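Side-chain contact in flavin prenyltransferase PAD1, mitochondrial (Aspergillus niger, PDB 6QLG), which probably transfers a dimethylallyl group from dimethylallyl monophosphate to the flavin of FMN, making the prenylated FMN cofactor of the decarboxylase FDC1: residues 58-63 with 91-96. Residues are numbered along the deposited sequence; the frame is centred on the assembly and turned at random.
Sequences KVLIAL and SNVRAL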
loop_
_atom_site.group_PDB
_atom_site.type_symbol
_atom_site.label_atom_id
_atom_site.label_comp_id
_atom_site.label_asym_id
_atom_site.label_seq_id
_atom_site.Cartn_x
_atom_site.Cartn_y
_atom_site.Cartn_z
ATOM N N LYS B 58 19.243 1.806 -36.080
ATOM C CA LYS B 58 20.073 3.000 -35.965
ATOM C C LYS B 58 20.875 3.013 -34.670
ATOM O O LYS B 58 21.941 3.636 -34.612
ATOM C CB LYS B 58 19.208 4.253 -36.077
ATOM C CG LYS B 58 18.618 4.451 -37.464
ATOM C CD LYS B 58 18.422 5.920 -37.778
ATOM C CE LYS B 58 18.683 6.207 -39.246
ATOM N NZ LYS B 58 19.681 7.298 -39.415
ATOM N N VAL B 59 20.390 2.336 -33.625
ATOM C CA VAL B 59 21.186 2.209 -32.408
ATOM C C VAL B 59 22.429 1.368 -32.675
ATOM O O VAL B 59 23.534 1.710 -32.237
ATOM C CB VAL B 59 20.334 1.625 -31.265
ATOM C CG1 VAL B 59 21.225 1.063 -30.169
ATOM C CG2 VAL B 59 19.402 2.692 -30.695
ATOM N N LEU B 60 22.272 0.260 -33.406
ATOM C CA LEU B 60 23.417 -0.583 -33.733
ATOM C C LEU B 60 24.445 0.179 -34.563
ATOM O O LEU B 60 25.654 0.047 -34.343
ATOM C CB LEU B 60 22.951 -1.835 -34.477
ATOM C CG LEU B 60 22.260 -2.926 -33.658
ATOM C CD1 LEU B 60 21.603 -3.945 -34.576
ATOM C CD2 LEU B 60 23.248 -3.603 -32.725
ATOM N N ILE B 61 23.980 0.984 -35.520
ATOM C CA ILE B 61 24.892 1.762 -36.352
ATOM C C ILE B 61 25.611 2.815 -35.519
ATOM O O ILE B 61 26.823 3.021 -35.663
ATOM C CB ILE B 61 24.124 2.396 -37.528
ATOM C CG1 ILE B 61 23.610 1.310 -38.477
ATOM C CG2 ILE B 61 25.001 3.394 -38.276
ATOM C CD1 ILE B 61 22.588 1.809 -39.476
ATOM N N ALA B 62 24.882 3.488 -34.623
ATOM C CA ALA B 62 25.485 4.541 -33.814
ATOM C C ALA B 62 26.504 3.977 -32.831
ATOM O O ALA B 62 27.550 4.593 -32.592
ATOM C CB ALA B 62 24.398 5.321 -33.073
ATOM N N LEU B 63 26.217 2.812 -32.246
ATOM C CA LEU B 63 27.151 2.221 -31.293
ATOM C C LEU B 63 28.407 1.714 -31.991
ATOM O O LEU B 63 29.510 1.801 -31.436
ATOM C CB LEU B 63 26.475 1.088 -30.520
ATOM C CG LEU B 63 25.425 1.479 -29.478
ATOM C CD1 LEU B 63 24.736 0.236 -28.936
ATOM C CD2 LEU B 63 26.055 2.281 -28.351
ATOM N N SER B 91 19.274 -10.658 -41.683
ATOM C CA SER B 91 20.694 -10.920 -41.893
ATOM C C SER B 91 21.480 -9.626 -42.063
ATOM O O SER B 91 22.635 -9.542 -41.630
ATOM C CB SER B 91 20.895 -11.829 -43.108
ATOM O OG SER B 91 20.296 -11.274 -44.265
ATOM N N ASN B 92 20.875 -8.609 -42.685
ATOM C CA ASN B 92 21.531 -7.307 -42.782
ATOM C C ASN B 92 21.706 -6.677 -41.407
ATOM O O ASN B 92 22.736 -6.052 -41.127
ATOM C CB ASN B 92 20.727 -6.371 -43.686
ATOM C CG ASN B 92 20.576 -6.902 -45.093
ATOM O OD1 ASN B 92 19.481 -6.895 -45.655
ATOM N ND2 ASN B 92 21.678 -7.360 -45.675
ATOM N N VAL B 93 20.703 -6.821 -40.538
ATOM C CA VAL B 93 20.789 -6.246 -39.199
ATOM C C VAL B 93 21.844 -6.970 -38.375
ATOM O O VAL B 93 22.598 -6.344 -37.621
ATOM C CB VAL B 93 19.408 -6.283 -38.516
ATOM C CG1 VAL B 93 19.472 -5.630 -37.138
ATOM C CG2 VAL B 93 18.365 -5.603 -39.395
ATOM N N ARG B 94 21.919 -8.297 -38.507
ATOM C CA ARG B 94 22.916 -9.058 -37.760
ATOM C C ARG B 94 24.332 -8.658 -38.147
ATOM O O ARG B 94 25.239 -8.702 -37.307
ATOM C CB ARG B 94 22.707 -10.556 -37.982
ATOM C CG ARG B 94 21.462 -11.104 -37.304
ATOM C CD ARG B 94 21.443 -12.623 -37.308
ATOM N NE ARG B 94 21.101 -13.145 -38.623
ATOM C CZ ARG B 94 19.896 -13.590 -38.961
ATOM N NH1 ARG B 94 18.910 -13.580 -38.074
ATOM N NH2 ARG B 94 19.680 -14.044 -40.186
ATOM N N ALA B 95 24.543 -8.257 -39.403
ATOM C CA ALA B 95 25.863 -7.812 -39.829
ATOM C C ALA B 95 26.259 -6.488 -39.192
ATOM O O ALA B 95 27.451 -6.164 -39.161
ATOM C CB ALA B 95 25.915 -7.696 -41.356
ATOM N N LEU B 96 25.293 -5.720 -38.681
ATOM C CA LEU B 96 25.596 -4.470 -37.997
ATOM C C LEU B 96 26.158 -4.680 -36.598
ATOM O O LEU B 96 26.671 -3.725 -36.006
ATOM C CB LEU B 96 24.345 -3.593 -37.901
ATOM C CG LEU B 96 23.644 -3.167 -39.191
ATOM C CD1 LEU B 96 22.343 -2.443 -38.863
ATOM C CD2 LEU B 96 24.553 -2.288 -40.038
HETATM O O HOH W 1 26.762 -2.313 -33.687
#
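Leu96, at the C-terminal end of residues 91-96, lies against Leu60 and Ile61 of residues 58-63, and Val93 meets the end of Leu60. The backbones come closest at Leu60 and Leu96, whose CA atoms are 6.2 Å apart, and both of these leucines direct their CB toward the opposite segment. Their CB atoms meet at 4.1 Å, after which the two side chains go separate ways. That of Leu60 reaches on to the turn before Leu96, where its CD1 lies 3.7 Å from CG1 of Val93, the two side chains crossing at about a right angle. Leu96 instead turns its isobutyl end to Ile61: with CG set beside its own backbone N (chi1 -59°), both CD1 and CD2 come to 4.0 Å from Ile61 CG1, so that the fork of the leucine straddles one methylene, and these side chains meet at a slant.

No direct hydrogen bond joins the segments. A water links their backbones instead, lying 2.7 Å from both Leu60 O and Leu96 O. The side-chain contacts are almost all between apolar groups, and the interface is small, burying 199 Å² over both sides.

Helix 53-65 makes the beta-alpha-beta crossover between parallel strands 42-47 and 69-74 of this Rossmann-like flavoprotein fold; helix 90-95, which precedes the short strand 99-100 at one edge of the sheet within this chain, packs against it, with the side chain of Val93 about 13 Å from a bound FMN. Leu60 is buried, and also rests on Val45 of strand 42-47 and on Thr70 and Leu72 of strand 69-74. Tyr88, touching Ile61 and Val93, and Arg64, hydrogen-bonded to Ala95 O, add further links between the two helical segments. Helix 197-210 packs against helix 53-65 through Lys58, Ala62 and Leu63.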